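Local coordinates for putative peptide ABC-transport system periplasmic peptide-binding protein (Campylobacter jejuni, PDB 4OEV) that binds nickel(II) outside the cytoplasmic membrane and probably delivers it to an ABC-type importer, within a solute-binding family generally assigned to peptide transport, at residues A[8-13]-A[210-215]; A[42-47]-A[474-479]; A[233-238]-A[459-464]. All coordinates share one frame; numbering follows the deposited sequence.

Interaction 1 (A[8-13]-A[210-215]); sequences IIAVEN and GKIDAA
Strand residues 8-11 run beside 210-215, the turn and strand start that follow helix 200-208, with CA atoms 4.9 to 5.0 Å apart at Ile8-Ile212, Ile9-Ala214 and Ala10-Ala215. Two backbone bonds join them: Asp213 N donates to Ile8 O (2.8 Å), in the carbonyl plane, and Ala10 N to Ala214 O (3.0 Å), nearly along the C=O axis. Asp213 CG lies beside its own backbone N (chi1 -73°), so OD2 turns back to accept Ile8 N at 2.9 Å through its anti lone pair. Asp213 thus grips both the N-H and the C=O of Ile8, and the same OD2 forms a salt bridge with Lys494, the C-terminal residue. Gly210, with positive phi, is the C' residue of the Schellman motif that ends helix 200-208. Ile9 and Val11 bond through their backbones to strand 191-196 and its C-terminal end, so the contact connects the mixed sheet of strand 6-11 with the antiparallel sheet of strand 214-216. Just past the strand, Glu12 OE1 is hydrogen-bonded to His481 ND1, a second-shell link to a nickel ligand. Ile212 holds CG1 in the crowded position between backbone N and carbonyl carbon (chi1 58°), which carries CD1 to 3.5 Å from Ala10 CB while its CG2 meets Ile8 CG2. These isoleucines cross at about a right angle. Ala10 CB also packs on Ala215 CB, 3.6 Å away.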
ATOM      1  N   ILE A   8      -6.249   4.197  22.052  1.00 49.09           N
ATOM      2  CA  ILE A   8      -6.212   2.827  21.558  1.00 47.09           C
ATOM      3  C   ILE A   8      -6.784   2.815  20.172  1.00 45.25           C
ATOM      4  O   ILE A   8      -7.943   3.150  19.978  1.00 43.53           O
ATOM      5  CB  ILE A   8      -6.986   1.854  22.441  1.00 45.47           C
ATOM      6  CG1 ILE A   8      -6.559   2.015  23.899  1.00 46.54           C
ATOM      7  CG2 ILE A   8      -6.837   0.423  21.914  1.00 43.72           C
ATOM      8  CD1 ILE A   8      -7.039   0.956  24.793  1.00 47.33           C
ATOM      9  N   ILE A   9      -5.956   2.462  19.196  1.00 46.19           N
ATOM     10  CA  ILE A   9      -6.384   2.503  17.796  1.00 43.24           C
ATOM     11  C   ILE A   9      -6.296   1.140  17.146  1.00 39.93           C
ATOM     12  O   ILE A   9      -5.261   0.489  17.187  1.00 38.71           O
ATOM     13  CB  ILE A   9      -5.530   3.468  16.963  1.00 45.35           C
ATOM     14  CG1 ILE A   9      -5.457   4.856  17.607  1.00 47.20           C
ATOM     15  CG2 ILE A   9      -6.000   3.524  15.512  1.00 44.66           C
ATOM     16  CD1 ILE A   9      -4.589   5.788  16.810  1.00 46.44           C
ATOM     17  N   ALA A  10      -7.395   0.727  16.520  1.00 39.50           N
ATOM     18  CA  ALA A  10      -7.405  -0.500  15.753  1.00 39.84           C
ATOM     19  C   ALA A  10      -6.746  -0.292  14.401  1.00 38.13           C
ATOM     20  O   ALA A  10      -7.001   0.698  13.704  1.00 33.52           O
ATOM     21  CB  ALA A  10      -8.870  -1.003  15.540  1.00 42.52           C
ATOM     22  N   VAL A  11      -5.947  -1.272  14.004  1.00 39.93           N
ATOM     23  CA  VAL A  11      -5.334  -1.269  12.677  1.00 38.50           C
ATOM     24  C   VAL A  11      -5.462  -2.654  12.041  1.00 34.42           C
ATOM     25  O   VAL A  11      -5.194  -3.664  12.701  1.00 38.02           O
ATOM     26  CB  VAL A  11      -3.860  -0.842  12.748  1.00 37.69           C
ATOM     27  CG1 VAL A  11      -3.199  -1.041  11.384  1.00 37.78           C
ATOM     28  CG2 VAL A  11      -3.789   0.634  13.152  1.00 33.78           C
ATOM     29  N   GLU A  12      -5.872  -2.702  10.778  1.00 31.29           N
ATOM     30  CA  GLU A  12      -6.131  -4.023  10.110  1.00 32.11           C
ATOM     31  C   GLU A  12      -4.901  -4.969  10.052  1.00 39.83           C
ATOM     32  O   GLU A  12      -4.999  -6.162  10.415  1.00 36.93           O
ATOM     33  CB  GLU A  12      -6.670  -3.793   8.720  1.00 32.87           C
ATOM     34  CG  GLU A  12      -7.031  -5.096   7.961  1.00 32.53           C
ATOM     35  CD  GLU A  12      -7.333  -4.831   6.533  1.00 32.66           C
ATOM     36  OE1 GLU A  12      -7.255  -3.646   6.155  1.00 30.24           O
ATOM     37  OE2 GLU A  12      -7.644  -5.792   5.776  1.00 34.58           O
ATOM     38  N   ASN A  13      -3.746  -4.414   9.651  1.00 37.72           N
ATOM     39  CA  ASN A  13      -2.529  -5.181   9.407  1.00 37.73           C
ATOM     40  C   ASN A  13      -1.471  -4.892  10.456  1.00 37.87           C
ATOM     41  O   ASN A  13      -1.442  -3.800  11.015  1.00 34.46           O
ATOM     42  CB  ASN A  13      -1.980  -4.847   8.017  1.00 36.16           C
ATOM     43  CG  ASN A  13      -2.974  -5.142   6.933  1.00 35.64           C
ATOM     44  OD1 ASN A  13      -3.203  -6.303   6.616  1.00 35.22           O
ATOM     45  ND2 ASN A  13      -3.583  -4.099   6.359  1.00 30.88           N
ATOM     46  N   GLY A 210     -16.447   0.389  23.852  1.00 50.80           N
ATOM     47  CA  GLY A 210     -15.408   1.232  24.429  1.00 53.34           C
ATOM     48  C   GLY A 210     -14.048   0.601  24.609  1.00 54.28           C
ATOM     49  O   GLY A 210     -13.233   1.086  25.397  1.00 52.89           O
ATOM     50  N   LYS A 211     -13.789  -0.477  23.880  1.00 55.01           N
ATOM     51  CA  LYS A 211     -12.485  -1.141  23.964  1.00 56.07           C
ATOM     52  C   LYS A 211     -11.408  -0.457  23.108  1.00 53.23           C
ATOM     53  O   LYS A 211     -10.197  -0.642  23.331  1.00 52.08           O
ATOM     54  CB  LYS A 211     -12.631  -2.602  23.551  1.00 56.50           C
ATOM     55  CG  LYS A 211     -13.050  -3.528  24.677  1.00 59.96           C
ATOM     56  CD  LYS A 211     -13.565  -4.852  24.110  1.00 63.83           C
ATOM     57  CE  LYS A 211     -13.574  -5.936  25.166  1.00 67.99           C
ATOM     58  NZ  LYS A 211     -12.253  -6.628  25.073  1.00 70.82           N
ATOM     59  N   ILE A 212     -11.845   0.319  22.120  1.00 52.91           N
ATOM     60  CA  ILE A 212     -10.916   1.082  21.284  1.00 53.29           C
ATOM     61  C   ILE A 212     -11.483   2.473  21.027  1.00 52.28           C
ATOM     62  O   ILE A 212     -12.687   2.685  21.141  1.00 43.58           O
ATOM     63  CB  ILE A 212     -10.610   0.376  19.920  1.00 42.82           C
ATOM     64  CG1 ILE A 212     -11.875   0.140  19.127  1.00 42.67           C
ATOM     65  CG2 ILE A 212      -9.909  -0.944  20.144  1.00 42.08           C
ATOM     66  CD1 ILE A 212     -11.605  -0.508  17.689  1.00 41.40           C
ATOM     67  N   ASP A 213     -10.606   3.410  20.675  1.00 48.73           N
ATOM     68  CA  ASP A 213     -10.975   4.805  20.445  1.00 43.51           C
ATOM     69  C   ASP A 213     -11.297   5.118  19.010  1.00 42.03           C
ATOM     70  O   ASP A 213     -11.985   6.083  18.731  1.00 47.09           O
ATOM     71  CB  ASP A 213      -9.830   5.755  20.873  1.00 44.45           C
ATOM     72  CG  ASP A 213      -9.695   5.866  22.369  1.00 50.62           C
ATOM     73  OD1 ASP A 213     -10.717   6.145  23.032  1.00 51.03           O
ATOM     74  OD2 ASP A 213      -8.551   5.723  22.880  1.00 50.39           O
ATOM     75  N   ALA A 214     -10.728   4.345  18.099  1.00 40.87           N
ATOM     76  CA  ALA A 214     -10.806   4.637  16.659  1.00 40.58           C
ATOM     77  C   ALA A 214     -10.491   3.413  15.844  1.00 38.35           C
ATOM     78  O   ALA A 214      -9.664   2.598  16.261  1.00 38.95           O
ATOM     79  CB  ALA A 214      -9.833   5.759  16.278  1.00 42.40           C
ATOM     80  N   ALA A 215     -11.107   3.335  14.664  1.00 38.85           N
ATOM     81  CA  ALA A 215     -10.838   2.289  13.664  1.00 38.12           C
ATOM     82  C   ALA A 215     -11.321   2.749  12.294  1.00 38.41           C
ATOM     83  O   ALA A 215     -12.260   3.575  12.201  1.00 40.46           O
ATOM     84  CB  ALA A 215     -11.509   0.993  14.031  1.00 37.96           C
TER

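Interaction 2 (A[42-47]-A[474-479]); sequences ENMSLK and KTRTLG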
ATOM      1  N   GLU A  42      -0.566  17.676   5.611  1.00 52.11           N
ATOM      2  CA  GLU A  42      -1.954  17.292   5.336  1.00 52.59           C
ATOM      3  C   GLU A  42      -2.298  17.410   3.863  1.00 50.37           C
ATOM      4  O   GLU A  42      -3.288  16.844   3.402  1.00 47.72           O
ATOM      5  CB  GLU A  42      -2.929  18.139   6.143  1.00 55.68           C
ATOM      6  CG  GLU A  42      -2.678  19.606   5.966  1.00 58.39           C
ATOM      7  CD  GLU A  42      -1.995  20.193   7.171  1.00 64.75           C
ATOM      8  OE1 GLU A  42      -0.912  19.691   7.509  1.00 65.18           O
ATOM      9  OE2 GLU A  42      -2.528  21.147   7.777  1.00 69.53           O
ATOM     10  N   ASN A  43      -1.500  18.197   3.152  1.00 54.10           N
ATOM     11  CA  ASN A  43      -1.660  18.368   1.719  1.00 53.00           C
ATOM     12  C   ASN A  43      -0.803  17.399   0.879  1.00 50.23           C
ATOM     13  O   ASN A  43      -0.723  17.579  -0.330  1.00 49.32           O
ATOM     14  CB  ASN A  43      -1.305  19.805   1.343  1.00 55.25           C
ATOM     15  CG  ASN A  43      -2.141  20.799   2.077  1.00 58.63           C
ATOM     16  OD1 ASN A  43      -1.628  21.753   2.663  1.00 62.19           O
ATOM     17  ND2 ASN A  43      -3.444  20.578   2.077  1.00 58.84           N
ATOM     18  N   MET A  44      -0.199  16.397   1.537  1.00 46.19           N
ATOM     19  CA  MET A  44       0.795  15.480   0.963  1.00 45.84           C
ATOM     20  C   MET A  44       1.979  16.233   0.333  1.00 47.63           C
ATOM     21  O   MET A  44       2.599  15.764  -0.624  1.00 49.80           O
ATOM     22  CB  MET A  44       0.153  14.546  -0.050  1.00 50.11           C
ATOM     23  CG  MET A  44       0.800  13.138  -0.091  1.00 53.38           C
ATOM     24  SD  MET A  44       0.666  12.273   1.484  1.00 56.38           S
ATOM     25  CE  MET A  44      -1.036  12.507   1.718  1.00 42.88           C
ATOM     26  N   SER A  45       2.319  17.372   0.914  1.00 47.79           N
ATOM     27  CA  SER A  45       3.498  18.141   0.472  1.00 48.98           C
ATOM     28  C   SER A  45       4.732  17.594   1.127  1.00 48.75           C
ATOM     29  O   SER A  45       4.706  17.328   2.322  1.00 49.05           O
ATOM     30  CB  SER A  45       3.354  19.616   0.845  1.00 52.49           C
ATOM     31  OG  SER A  45       2.250  20.186   0.172  1.00 55.31           O
ATOM     32  N   LEU A  46       5.826  17.448   0.364  1.00 47.19           N
ATOM     33  CA  LEU A  46       7.082  17.026   0.926  1.00 46.91           C
ATOM     34  C   LEU A  46       7.631  18.125   1.837  1.00 47.56           C
ATOM     35  O   LEU A  46       7.662  19.299   1.433  1.00 45.14           O
ATOM     36  CB  LEU A  46       8.094  16.715  -0.191  1.00 49.87           C
ATOM     37  CG  LEU A  46       9.443  16.100   0.132  1.00 52.01           C
ATOM     38  CD1 LEU A  46       9.374  14.646   0.504  1.00 49.22           C
ATOM     39  CD2 LEU A  46      10.333  16.249  -1.090  1.00 56.49           C
ATOM     40  N   LYS A  47       8.024  17.753   3.058  1.00 46.11           N
ATOM     41  CA  LYS A  47       8.571  18.703   4.033  1.00 46.33           C
ATOM     42  C   LYS A  47       9.789  18.110   4.689  1.00 48.96           C
ATOM     43  O   LYS A  47       9.897  16.893   4.805  1.00 45.85           O
ATOM     44  CB  LYS A  47       7.563  19.060   5.131  1.00 46.64           C
ATOM     45  CG  LYS A  47       6.320  19.784   4.664  1.00 54.87           C
ATOM     46  CD  LYS A  47       6.620  21.167   4.114  1.00 57.88           C
ATOM     47  CE  LYS A  47       5.314  21.912   3.835  1.00 58.76           C
ATOM     48  NZ  LYS A  47       5.539  23.238   3.190  1.00 63.03           N
ATOM     49  N   LYS A 474      -6.355  14.914  11.782  1.00 41.83           N
ATOM     50  CA  LYS A 474      -6.298  15.578  10.494  1.00 43.59           C
ATOM     51  C   LYS A 474      -6.382  14.547   9.373  1.00 42.15           C
ATOM     52  O   LYS A 474      -5.765  13.471   9.479  1.00 41.90           O
ATOM     53  CB  LYS A 474      -5.007  16.382  10.358  1.00 45.07           C
ATOM     54  CG  LYS A 474      -4.930  17.631  11.268  1.00 45.13           C
ATOM     55  CD  LYS A 474      -3.587  18.317  10.991  1.00 49.34           C
ATOM     56  CE  LYS A 474      -3.412  19.624  11.766  1.00 53.53           C
ATOM     57  NZ  LYS A 474      -1.963  19.995  11.792  1.00 56.07           N
ATOM     58  N   THR A 475      -7.121  14.871   8.305  1.00 41.86           N
ATOM     59  CA  THR A 475      -7.202  13.975   7.141  1.00 44.28           C
ATOM     60  C   THR A 475      -6.062  14.268   6.198  1.00 46.32           C
ATOM     61  O   THR A 475      -5.446  15.342   6.255  1.00 47.63           O
ATOM     62  CB  THR A 475      -8.493  14.146   6.346  1.00 48.30           C
ATOM     63  OG1 THR A 475      -8.555  15.496   5.872  1.00 53.75           O
ATOM     64  CG2 THR A 475      -9.740  13.851   7.212  1.00 47.49           C
ATOM     65  N   ARG A 476      -5.768  13.278   5.363  1.00 45.21           N
ATOM     66  CA  ARG A 476      -4.990  13.489   4.157  1.00 48.75           C
ATOM     67  C   ARG A 476      -5.238  12.294   3.236  1.00 44.89           C
ATOM     68  O   ARG A 476      -5.957  11.338   3.600  1.00 43.88           O
ATOM     69  CB  ARG A 476      -3.500  13.708   4.460  1.00 52.94           C
ATOM     70  CG  ARG A 476      -2.745  12.535   5.019  1.00 53.37           C
ATOM     71  CD  ARG A 476      -1.237  12.872   5.245  1.00 49.57           C
ATOM     72  NE  ARG A 476      -0.524  11.604   5.297  1.00 48.10           N
ATOM     73  CZ  ARG A 476       0.739  11.423   5.658  1.00 48.65           C
ATOM     74  NH1 ARG A 476       1.221  10.176   5.657  1.00 50.22           N
ATOM     75  NH2 ARG A 476       1.490  12.447   6.054  1.00 48.11           N
ATOM     76  N   THR A 477      -4.724  12.373   2.018  1.00 43.00           N
ATOM     77  CA  THR A 477      -4.966  11.314   1.054  1.00 38.47           C
ATOM     78  C   THR A 477      -4.272  10.049   1.529  1.00 38.89           C
ATOM     79  O   THR A 477      -3.047  10.010   1.687  1.00 41.29           O
ATOM     80  CB  THR A 477      -4.522  11.736  -0.341  1.00 37.23           C
ATOM     81  OG1 THR A 477      -5.233  12.928  -0.668  1.00 41.82           O
ATOM     82  CG2 THR A 477      -4.881  10.662  -1.398  1.00 36.93           C
ATOM     83  N   LEU A 478      -5.076   9.018   1.777  1.00 31.90           N
ATOM     84  CA  LEU A 478      -4.583   7.771   2.343  1.00 33.62           C
ATOM     85  C   LEU A 478      -4.041   6.850   1.247  1.00 33.44           C
ATOM     86  O   LEU A 478      -4.199   7.121   0.033  1.00 30.48           O
ATOM     87  CB  LEU A 478      -5.698   7.049   3.132  1.00 34.44           C
ATOM     88  CG  LEU A 478      -6.263   7.889   4.301  1.00 35.83           C
ATOM     89  CD1 LEU A 478      -7.215   7.080   5.165  1.00 36.71           C
ATOM     90  CD2 LEU A 478      -5.116   8.548   5.176  1.00 34.52           C
ATOM     91  N   GLY A 479      -3.379   5.779   1.684  1.00 34.67           N
ATOM     92  CA  GLY A 479      -2.882   4.757   0.785  1.00 32.79           C
ATOM     93  C   GLY A 479      -3.695   3.498   0.977  1.00 32.48           C
ATOM     94  O   GLY A 479      -4.777   3.499   1.587  1.00 32.11           O
TER
HETATM   95  O   HOH W   1      -3.700  15.163   1.012  1.00 41.49           O
HETATM   96  O   HOH W   2      -5.979  16.843   4.109  1.00 61.61           O
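This is a partly exposed, water-bridged packing of two irregular segments: the turn at 42-47, the connection of the beta-hairpin formed by strands 38-40 and 46-48, and the loop 474-479 that follows the long strand 454-467 and leads toward the nickel ligands His480 and His481. No direct hydrogen bond crosses it. The CA atoms of Glu42 and Arg476 are 5.0 Å apart, Glu42 O lies 3.3 Å from Arg476 CB, and water joins the polar groups on either side. One water donates to Glu42 O and accepts from Thr477 N; a second donates both to Glu42 O and, at 2.7 Å, to Thr475 O. Two water protons therefore converge on the single carbonyl of Glu42. The apolar part belongs to Met44, whose chain bends at chi2 and chi3 (61° and 50°) and crosses Arg476 at about a right angle. Its methyl CE lies against the stem of Arg476, which runs extended from CG to NE, 3.6 Å from CD, and reaches 3.2 Å from Thr477 O. SD sits 4.0 Å above one face of the guanidinium, offset toward its rim. The Arg476 side chain also touches Phe40 and Trp487. Nearby, Glu42 OE2 is 4.2 Å from Lys474 NZ, too far for a salt bridge; that ammonium instead pairs with Glu491. With no direct bond and no ion pair across it, the contact relies on thioether packing and ordered water, while the separated Glu42 and Lys474 charges probably add a modest attraction.

Interaction 3 (A[233-238]-A[459-464]); sequences ILREKS and YLDFAL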
ATOM      1  N   ILE A 233     -17.440  10.569  12.239  1.00 43.19           N
ATOM      2  CA  ILE A 233     -17.018   9.807  11.056  1.00 40.13           C
ATOM      3  C   ILE A 233     -16.328  10.752  10.088  1.00 41.66           C
ATOM      4  O   ILE A 233     -16.960  11.648   9.541  1.00 45.42           O
ATOM      5  CB  ILE A 233     -18.201   9.131  10.340  1.00 38.42           C
ATOM      6  CG1 ILE A 233     -18.996   8.268  11.320  1.00 38.31           C
ATOM      7  CG2 ILE A 233     -17.681   8.299   9.172  1.00 41.00           C
ATOM      8  CD1 ILE A 233     -20.364   7.809  10.787  1.00 39.60           C
ATOM      9  N   LEU A 234     -15.030  10.567   9.897  1.00 38.53           N
ATOM     10  CA  LEU A 234     -14.254  11.367   8.973  1.00 42.45           C
ATOM     11  C   LEU A 234     -14.105  10.620   7.662  1.00 40.42           C
ATOM     12  O   LEU A 234     -13.545   9.521   7.670  1.00 40.13           O
ATOM     13  CB  LEU A 234     -12.867  11.644   9.517  1.00 45.26           C
ATOM     14  CG  LEU A 234     -12.695  12.939  10.280  1.00 54.47           C
ATOM     15  CD1 LEU A 234     -11.313  12.869  10.851  1.00 56.16           C
ATOM     16  CD2 LEU A 234     -12.879  14.139   9.367  1.00 57.23           C
ATOM     17  N   ARG A 235     -14.591  11.204   6.566  1.00 42.21           N
ATOM     18  CA  ARG A 235     -14.435  10.596   5.239  1.00 45.70           C
ATOM     19  C   ARG A 235     -13.080  10.933   4.695  1.00 45.36           C
ATOM     20  O   ARG A 235     -12.752  12.109   4.603  1.00 49.70           O
ATOM     21  CB  ARG A 235     -15.476  11.092   4.244  1.00 49.87           C
ATOM     22  CG  ARG A 235     -15.126  10.638   2.813  1.00 49.41           C
ATOM     23  CD  ARG A 235     -16.102  11.159   1.782  1.00 51.83           C
ATOM     24  NE  ARG A 235     -17.472  10.712   2.001  1.00 53.82           N
ATOM     25  CZ  ARG A 235     -18.135   9.877   1.197  1.00 57.24           C
ATOM     26  NH1 ARG A 235     -17.541   9.375   0.125  1.00 58.16           N
ATOM     27  NH2 ARG A 235     -19.407   9.549   1.456  1.00 55.35           N
ATOM     28  N   GLU A 236     -12.292   9.922   4.342  1.00 41.49           N
ATOM     29  CA  GLU A 236     -10.917  10.153   3.853  1.00 42.73           C
ATOM     30  C   GLU A 236     -10.793   9.665   2.406  1.00 43.75           C
ATOM     31  O   GLU A 236     -11.228   8.560   2.100  1.00 43.89           O
ATOM     32  CB  GLU A 236      -9.910   9.437   4.745  1.00 40.82           C
ATOM     33  CG  GLU A 236     -10.046   9.836   6.205  1.00 42.37           C
ATOM     34  CD  GLU A 236      -8.722  10.241   6.828  1.00 41.25           C
ATOM     35  OE1 GLU A 236      -7.891  10.863   6.126  1.00 40.93           O
ATOM     36  OE2 GLU A 236      -8.503   9.936   8.028  1.00 40.70           O
ATOM     37  N   LYS A 237     -10.238  10.501   1.530  1.00 45.10           N
ATOM     38  CA  LYS A 237      -9.972  10.115   0.141  1.00 44.03           C
ATOM     39  C   LYS A 237      -8.768   9.208   0.142  1.00 41.48           C
ATOM     40  O   LYS A 237      -7.992   9.246   1.087  1.00 38.25           O
ATOM     41  CB  LYS A 237      -9.706  11.338  -0.744  1.00 45.69           C
ATOM     42  CG  LYS A 237     -10.937  12.240  -0.981  1.00 48.60           C
ATOM     43  CD  LYS A 237     -11.975  11.556  -1.908  1.00 64.57           C
ATOM     44  CE  LYS A 237     -13.255  12.391  -2.103  1.00 64.51           C
ATOM     45  NZ  LYS A 237     -14.557  11.683  -1.723  1.00 63.92           N
ATOM     46  N   SER A 238      -8.601   8.367  -0.887  1.00 40.01           N
ATOM     47  CA  SER A 238      -7.405   7.517  -0.908  1.00 38.28           C
ATOM     48  C   SER A 238      -7.011   7.167  -2.324  1.00 36.27           C
ATOM     49  O   SER A 238      -7.835   7.239  -3.233  1.00 37.31           O
ATOM     50  CB  SER A 238      -7.616   6.227  -0.131  1.00 35.10           C
ATOM     51  OG  SER A 238      -8.098   5.193  -0.998  1.00 34.48           O
ATOM     52  N   TYR A 459     -11.797   2.651  -6.825  1.00 31.83           N
ATOM     53  CA  TYR A 459     -11.002   3.395  -5.838  1.00 31.58           C
ATOM     54  C   TYR A 459     -11.876   3.671  -4.608  1.00 33.07           C
ATOM     55  O   TYR A 459     -13.045   3.982  -4.755  1.00 34.56           O
ATOM     56  CB  TYR A 459     -10.507   4.707  -6.424  1.00 32.74           C
ATOM     57  CG  TYR A 459      -9.264   4.548  -7.291  1.00 32.53           C
ATOM     58  CD1 TYR A 459      -7.997   4.805  -6.783  1.00 33.71           C
ATOM     59  CD2 TYR A 459      -9.368   4.195  -8.626  1.00 32.71           C
ATOM     60  CE1 TYR A 459      -6.845   4.687  -7.587  1.00 34.07           C
ATOM     61  CE2 TYR A 459      -8.223   4.052  -9.439  1.00 32.58           C
ATOM     62  CZ  TYR A 459      -6.975   4.310  -8.920  1.00 32.28           C
ATOM     63  OH  TYR A 459      -5.855   4.173  -9.719  1.00 30.88           O
ATOM     64  N   LEU A 460     -11.316   3.492  -3.412  1.00 31.18           N
ATOM     65  CA  LEU A 460     -12.079   3.587  -2.170  1.00 33.02           C
ATOM     66  C   LEU A 460     -11.886   4.890  -1.380  1.00 34.32           C
ATOM     67  O   LEU A 460     -10.768   5.452  -1.330  1.00 31.53           O
ATOM     68  CB  LEU A 460     -11.699   2.423  -1.265  1.00 33.92           C
ATOM     69  CG  LEU A 460     -11.738   1.047  -1.859  1.00 33.50           C
ATOM     70  CD1 LEU A 460     -11.307   0.082  -0.774  1.00 32.04           C
ATOM     71  CD2 LEU A 460     -13.200   0.720  -2.337  1.00 32.91           C
ATOM     72  N   ASP A 461     -12.971   5.386  -0.785  1.00 32.33           N
ATOM     73  CA  ASP A 461     -12.832   6.310   0.333  1.00 35.70           C
ATOM     74  C   ASP A 461     -12.786   5.478   1.595  1.00 36.77           C
ATOM     75  O   ASP A 461     -13.253   4.336   1.623  1.00 36.79           O
ATOM     76  CB  ASP A 461     -13.980   7.302   0.444  1.00 38.01           C
ATOM     77  CG  ASP A 461     -13.865   8.425  -0.513  1.00 38.71           C
ATOM     78  OD1 ASP A 461     -12.872   8.449  -1.256  1.00 39.17           O
ATOM     79  OD2 ASP A 461     -14.751   9.307  -0.495  1.00 42.69           O
ATOM     80  N   PHE A 462     -12.257   6.064   2.656  1.00 37.01           N
ATOM     81  CA  PHE A 462     -12.222   5.359   3.921  1.00 37.44           C
ATOM     82  C   PHE A 462     -13.015   6.133   4.936  1.00 36.58           C
ATOM     83  O   PHE A 462     -13.073   7.360   4.889  1.00 38.85           O
ATOM     84  CB  PHE A 462     -10.777   5.136   4.394  1.00 38.65           C
ATOM     85  CG  PHE A 462     -10.109   3.991   3.696  1.00 36.83           C
ATOM     86  CD1 PHE A 462     -10.271   2.699   4.171  1.00 37.47           C
ATOM     87  CD2 PHE A 462      -9.341   4.203   2.573  1.00 34.63           C
ATOM     88  CE1 PHE A 462      -9.703   1.601   3.517  1.00 38.54           C
ATOM     89  CE2 PHE A 462      -8.756   3.100   1.900  1.00 33.69           C
ATOM     90  CZ  PHE A 462      -8.928   1.817   2.380  1.00 36.80           C
ATOM     91  N   ALA A 463     -13.630   5.395   5.851  1.00 36.30           N
ATOM     92  CA  ALA A 463     -14.371   6.014   6.930  1.00 38.86           C
ATOM     93  C   ALA A 463     -13.615   5.808   8.234  1.00 37.59           C
ATOM     94  O   ALA A 463     -13.545   4.688   8.748  1.00 36.00           O
ATOM     95  CB  ALA A 463     -15.829   5.421   7.015  1.00 35.44           C
ATOM     96  N   LEU A 464     -13.025   6.887   8.753  1.00 38.26           N
ATOM     97  CA  LEU A 464     -12.411   6.836  10.068  1.00 36.60           C
ATOM     98  C   LEU A 464     -13.467   7.069  11.120  1.00 38.33           C
ATOM     99  O   LEU A 464     -14.016   8.183  11.254  1.00 38.06           O
ATOM    100  CB  LEU A 464     -11.269   7.872  10.205  1.00 34.49           C
ATOM    101  CG  LEU A 464     -10.658   8.004  11.607  1.00 41.08           C
ATOM    102  CD1 LEU A 464     -10.286   6.656  12.214  1.00 38.95           C
ATOM    103  CD2 LEU A 464      -9.420   8.935  11.526  1.00 38.08           C
TER
HETATM  104  O   HOH W   3     -10.807   7.801  -2.576  1.00 34.99           O
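Four backbone hydrogen bonds pair strand 233-236 antiparallel with 462-464, their axes 151° apart. Leu234-Leu464 and Glu236-Phe462 are hydrogen-bonded pairs, each bonded in both directions; Glu236 N to Phe462 O is the shortest of the four at 2.7 Å. Arg235-Ala463 between them is a non-hydrogen-bonded pair, with a CA-H...O contact from Arg235 to Phe462 O. Beyond the paired residues, Ser238 OG donates to Leu460 O (2.7 Å), and a water accepts from Ser238 N while lying within reach of Leu460 O and Asp461 OD1.

A charged cluster forms around Asp461. Its OD2 makes salt bridges with two cationic donors, Lys237 NZ at 2.7 Å through its syn lone pair and Arg235 NH1 at 2.9 Å through its anti lone pair, a small salt-bridge network. The oxygen lies in the guanidinium plane, at its edge, although the carboxylate is turned 83° against that plane. Arg235 starts anti to its backbone N (chi1 170°) and folds back at chi3, bringing NH1 to the acid; Lys237, bent at chi2 and chi4, lies alongside Asp461. Two positive partners would probably keep this carboxylate ionised.

Ile233 CG2 packs on Ala463 CB, 4.0 Å away. On the face of Leu234, Glu236, Phe462 and Leu464, Leu234 CB faces Leu464 CB, Glu236 and Leu464 lie side by side, and the Phe462 ring turns its edge to Ser238 CB.

The pair belongs to the antiparallel sheet in which strand 454-467 also borders 214-216, 241-246 and 280-282. Phe462 and Leu464 pack on Leu216, Ile233 touches helix 223-226, Arg235 makes a cation-pi contact with Tyr279, and Tyr459 bonds through its backbone to Phe281.

Overall arrangement
Interactions 1 and 3 meet in one antiparallel sheet, where strands 214-216 and 454-467 are neighbours and Leu464 CD1 packs on Ala215 O. Interaction 1 is the more buried and links that sheet to strand 6-11; interaction 3, partly buried, is regular strand pairing with a salt-bridge network joining exposed Arg235 and Lys237 to buried Asp461. Interaction 2 lies nearer the surface, joins irregular segments and depends on water. It touches interaction 3, where Leu478 N probably bonds to Lys237 O, 3.0 Å away, and loop 474-479 passes beside Glu236. Interactions 1 and 2 do not touch, their nearest atoms being about 9 Å apart.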